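Local atomic coordinates of TIGR00266 family protein (Pseudomonas aeruginosa, PDB entry 1YOX), a protein that is of unknown function but belongs to the AIM24 family, named for mitochondrial biogenesis and placed in the cupin clan. Residues C181-D192 with T212-Q223. Sequence-based numbering, arbitrary orientation.
Sequences CLVAFTDGIDYD and TTLKGSGTVWLQ
Leu182 pushes its CD1 methyl into a hollow lined by Val220, Leu222 and Leu214, closest to Val220 CG1 at 3.5 Å. Its CG lies anti to the backbone N (chi1 -166°), which carries the branched end in between two antiparallel strand pairs: 182-185 with 219-223, and 189-192 with 212-216. Leu214, from the second pair, fills the other side of this core, its CD2 lying 3.5 Å from Tyr191 CB while Ile189 CG2 packs against the same methyl. Branched aliphatic residues suit such a place, where a six-stranded sheet and a three-stranded one face each other, consistent with the cupin clan.

Beyond Leu182 the pairing slips by one residue in a classic beta bulge. Trp221 O accepts from both Val183 N and Ala184 N, the latter by the straighter bond (162°). On the face away from Leu182, where Leu112 touches both residues, the small Ala184 CB sits 3.6 Å from Trp221 CD1, and Ala184 O lies at the indole edge, in its plane.

Where both segments turn, Ile189 CD1 is a knob pressed against the Ser217-Gly218 backbone, 3.2 Å from Gly218 N. Lacking a side chain, Gly218 lets Thr186 OG1 approach and take over a carbonyl's role, accepting from Thr219 N at 3.0 Å. On the face carrying Asp190 and Asp192, Lys215 bends at chi3 and chi4 to bring NZ 3.5 Å from Asp190 OD1, with a longer bridge to Asp192, whose OD1 is held by Gln194. The chemistry is thus divided: a greasy centre joins the sheets, backbone bonds fix each strand pair, and two carboxylates, helped by a weakly bridging water, probably steady the ammonium group and would stabilise its charge.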
loop_
_atom_site.group_PDB
_atom_site.type_symbol
_atom_site.label_atom_id
_atom_site.label_comp_id
_atom_site.label_asym_id
_atom_site.label_seq_id
_atom_site.Cartn_x
_atom_site.Cartn_y
_atom_site.Cartn_z
ATOM N N CYS C 181 5.684 0.231 15.068
ATOM C CA CYS C 181 6.333 1.290 14.294
ATOM C C CYS C 181 7.862 1.294 14.313
ATOM O O CYS C 181 8.487 2.023 13.545
ATOM C CB CYS C 181 5.813 2.668 14.722
ATOM S SG CYS C 181 4.157 2.981 14.162
ATOM N N LEU C 182 8.473 0.487 15.165
ATOM C CA LEU C 182 9.929 0.376 15.168
ATOM C C LEU C 182 10.482 -0.533 14.064
ATOM O O LEU C 182 10.325 -1.740 14.117
ATOM C CB LEU C 182 10.424 -0.102 16.537
ATOM C CG LEU C 182 11.923 0.001 16.897
ATOM C CD1 LEU C 182 12.449 1.381 16.701
ATOM C CD2 LEU C 182 12.171 -0.460 18.349
ATOM N N VAL C 183 11.146 0.056 13.089
ATOM C CA VAL C 183 11.836 -0.701 12.057
ATOM C C VAL C 183 13.171 -1.276 12.526
ATOM O O VAL C 183 13.336 -2.505 12.610
ATOM C CB VAL C 183 12.070 0.160 10.784
ATOM C CG1 VAL C 183 12.750 -0.670 9.676
ATOM C CG2 VAL C 183 10.763 0.710 10.293
ATOM N N ALA C 184 14.117 -0.370 12.799
ATOM C CA ALA C 184 15.520 -0.694 13.081
ATOM C C ALA C 184 16.134 0.343 14.035
ATOM O O ALA C 184 15.646 1.484 14.124
ATOM C CB ALA C 184 16.326 -0.741 11.764
ATOM N N PHE C 185 17.198 -0.065 14.735
ATOM C CA PHE C 185 18.028 0.850 15.541
ATOM C C PHE C 185 19.450 0.320 15.775
ATOM O O PHE C 185 19.699 -0.897 15.797
ATOM C CB PHE C 185 17.364 1.207 16.885
ATOM C CG PHE C 185 17.086 0.015 17.772
ATOM C CD1 PHE C 185 18.006 -0.385 18.735
ATOM C CD2 PHE C 185 15.901 -0.690 17.657
ATOM C CE1 PHE C 185 17.759 -1.475 19.562
ATOM C CE2 PHE C 185 15.648 -1.784 18.471
ATOM C CZ PHE C 185 16.586 -2.177 19.432
ATOM N N THR C 186 20.364 1.267 15.956
ATOM C CA THR C 186 21.785 1.010 16.165
ATOM C C THR C 186 22.011 0.700 17.635
ATOM O O THR C 186 21.074 0.748 18.434
ATOM C CB THR C 186 22.597 2.285 15.822
ATOM O OG1 THR C 186 22.105 3.382 16.608
ATOM C CG2 THR C 186 22.437 2.650 14.352
ATOM N N ASP C 187 23.259 0.400 17.998
ATOM C CA ASP C 187 23.665 0.266 19.407
ATOM C C ASP C 187 23.566 1.619 20.107
ATOM O O ASP C 187 23.488 2.654 19.443
ATOM C CB ASP C 187 25.107 -0.243 19.501
ATOM C CG ASP C 187 25.207 -1.760 19.434
ATOM O OD1 ASP C 187 24.615 -2.454 20.300
ATOM O OD2 ASP C 187 25.901 -2.261 18.520
ATOM N N GLY C 188 23.570 1.608 21.441
ATOM C CA GLY C 188 23.537 2.845 22.234
ATOM C C GLY C 188 22.125 3.348 22.516
ATOM O O GLY C 188 21.925 4.447 23.092
ATOM N N ILE C 189 21.153 2.535 22.100
ATOM C CA ILE C 189 19.744 2.819 22.292
ATOM C C ILE C 189 19.158 1.703 23.130
ATOM O O ILE C 189 19.305 0.513 22.794
ATOM C CB ILE C 189 19.007 2.865 20.943
ATOM C CG1 ILE C 189 19.538 4.005 20.076
ATOM C CG2 ILE C 189 17.497 2.953 21.147
ATOM C CD1 ILE C 189 19.327 5.369 20.670
ATOM N N ASP C 190 18.516 2.094 24.227
ATOM C CA ASP C 190 17.822 1.162 25.115
ATOM C C ASP C 190 16.327 1.162 24.777
ATOM O O ASP C 190 15.752 2.205 24.443
ATOM C CB ASP C 190 18.022 1.593 26.566
ATOM C CG ASP C 190 17.785 0.468 27.556
ATOM O OD1 ASP C 190 16.635 0.349 28.096
ATOM O OD2 ASP C 190 18.773 -0.285 27.796
ATOM N N TYR C 191 15.707 -0.004 24.881
ATOM C CA TYR C 191 14.310 -0.181 24.514
ATOM C C TYR C 191 13.618 -1.061 25.543
ATOM O O TYR C 191 14.209 -1.996 26.088
ATOM C CB TYR C 191 14.183 -0.824 23.111
ATOM C CG TYR C 191 14.802 -2.213 23.025
ATOM C CD1 TYR C 191 14.011 -3.362 23.128
ATOM C CD2 TYR C 191 16.190 -2.374 22.895
ATOM C CE1 TYR C 191 14.586 -4.639 23.088
ATOM C CE2 TYR C 191 16.773 -3.640 22.849
ATOM C CZ TYR C 191 15.968 -4.768 22.949
ATOM O OH TYR C 191 16.552 -6.028 22.899
ATOM N N ASP C 192 12.356 -0.763 25.810
ATOM C CA ASP C 192 11.497 -1.754 26.437
ATOM C C ASP C 192 10.040 -1.446 26.158
ATOM O O ASP C 192 9.662 -0.291 25.936
ATOM C CB ASP C 192 11.784 -1.924 27.937
ATOM C CG ASP C 192 11.211 -0.813 28.774
ATOM O OD1 ASP C 192 10.273 -1.103 29.564
ATOM O OD2 ASP C 192 11.688 0.341 28.624
ATOM N N THR C 212 6.781 1.389 23.080
ATOM C CA THR C 212 8.207 1.085 23.168
ATOM C C THR C 212 8.956 2.387 23.479
ATOM O O THR C 212 8.833 3.376 22.742
ATOM C CB THR C 212 8.749 0.382 21.885
ATOM O OG1 THR C 212 8.180 -0.932 21.792
ATOM C CG2 THR C 212 10.287 0.260 21.905
ATOM N N THR C 213 9.656 2.391 24.617
ATOM C CA THR C 213 10.439 3.544 25.018
ATOM C C THR C 213 11.886 3.330 24.644
ATOM O O THR C 213 12.509 2.342 25.056
ATOM C CB THR C 213 10.344 3.808 26.507
ATOM O OG1 THR C 213 8.971 3.952 26.866
ATOM C CG2 THR C 213 11.091 5.095 26.897
ATOM N N LEU C 214 12.390 4.266 23.845
ATOM C CA LEU C 214 13.774 4.298 23.405
ATOM C C LEU C 214 14.551 5.382 24.140
ATOM O O LEU C 214 14.079 6.508 24.271
ATOM C CB LEU C 214 13.842 4.559 21.893
ATOM C CG LEU C 214 13.271 3.470 20.981
ATOM C CD1 LEU C 214 13.503 3.814 19.527
ATOM C CD2 LEU C 214 13.886 2.142 21.286
ATOM N N LYS C 215 15.758 5.061 24.597
ATOM C CA LYS C 215 16.564 6.073 25.291
ATOM C C LYS C 215 18.059 5.888 25.048
ATOM O O LYS C 215 18.586 4.785 25.218
ATOM C CB LYS C 215 16.236 6.088 26.793
ATOM C CG LYS C 215 16.641 4.818 27.552
ATOM C CD LYS C 215 15.902 4.669 28.912
ATOM C CE LYS C 215 14.430 4.185 28.753
ATOM N NZ LYS C 215 14.248 2.953 27.884
ATOM N N GLY C 216 18.739 6.965 24.648
ATOM C CA GLY C 216 20.189 6.906 24.443
ATOM C C GLY C 216 20.746 7.567 23.191
ATOM O O GLY C 216 20.370 8.676 22.828
ATOM N N SER C 217 21.634 6.842 22.522
ATOM C CA SER C 217 22.503 7.375 21.477
ATOM C C SER C 217 21.921 7.625 20.087
ATOM O O SER C 217 21.463 8.737 19.764
ATOM C CB SER C 217 23.691 6.423 21.290
ATOM O OG SER C 217 23.301 5.297 20.519
ATOM N N GLY C 218 21.963 6.566 19.282
ATOM C CA GLY C 218 22.166 6.669 17.852
ATOM C C GLY C 218 21.024 6.967 16.928
ATOM O O GLY C 218 20.388 8.011 17.025
ATOM N N THR C 219 20.821 6.057 15.981
ATOM C CA THR C 219 19.840 6.227 14.927
ATOM C C THR C 219 18.681 5.285 15.161
ATOM O O THR C 219 18.859 4.137 15.554
ATOM C CB THR C 219 20.460 5.947 13.548
ATOM O OG1 THR C 219 21.756 6.554 13.501
ATOM C CG2 THR C 219 19.612 6.532 12.420
ATOM N N VAL C 220 17.483 5.807 14.966
ATOM C CA VAL C 220 16.290 4.996 14.952
ATOM C C VAL C 220 15.663 5.080 13.588
ATOM O O VAL C 220 15.589 6.169 12.978
ATOM C CB VAL C 220 15.216 5.467 15.973
ATOM C CG1 VAL C 220 14.104 4.433 16.047
ATOM C CG2 VAL C 220 15.811 5.676 17.352
ATOM N N TRP C 221 15.163 3.929 13.134
ATOM C CA TRP C 221 14.353 3.864 11.914
ATOM C C TRP C 221 12.910 3.456 12.241
ATOM O O TRP C 221 12.661 2.392 12.802
ATOM C CB TRP C 221 15.015 2.937 10.903
ATOM C CG TRP C 221 16.537 2.996 10.978
ATOM C CD1 TRP C 221 17.339 2.698 12.068
ATOM C CD2 TRP C 221 17.414 3.371 9.942
ATOM N NE1 TRP C 221 18.662 2.872 11.761
ATOM C CE2 TRP C 221 18.741 3.281 10.457
ATOM C CE3 TRP C 221 17.223 3.786 8.626
ATOM C CZ2 TRP C 221 19.857 3.592 9.696
ATOM C CZ3 TRP C 221 18.342 4.084 7.859
ATOM C CH2 TRP C 221 19.645 3.983 8.396
ATOM N N LEU C 222 11.971 4.335 11.898
ATOM C CA LEU C 222 10.570 4.128 12.216
ATOM C C LEU C 222 9.718 4.074 10.949
ATOM O O LEU C 222 10.118 4.574 9.915
ATOM C CB LEU C 222 10.063 5.248 13.137
ATOM C CG LEU C 222 10.782 5.450 14.478
ATOM C CD1 LEU C 222 10.319 6.733 15.144
ATOM C CD2 LEU C 222 10.592 4.251 15.389
ATOM N N GLN C 223 8.540 3.458 11.045
ATOM C CA GLN C 223 7.678 3.282 9.889
ATOM C C GLN C 223 6.298 3.773 10.252
ATOM O O GLN C 223 5.817 3.502 11.370
ATOM C CB GLN C 223 7.652 1.804 9.463
ATOM C CG GLN C 223 6.925 0.820 10.411
ATOM C CD GLN C 223 7.335 -0.627 10.194
ATOM O OE1 GLN C 223 7.777 -1.311 11.127
ATOM N NE2 GLN C 223 7.255 -1.086 8.961
HETATM O O HOH W 1 11.394 3.122 29.721
#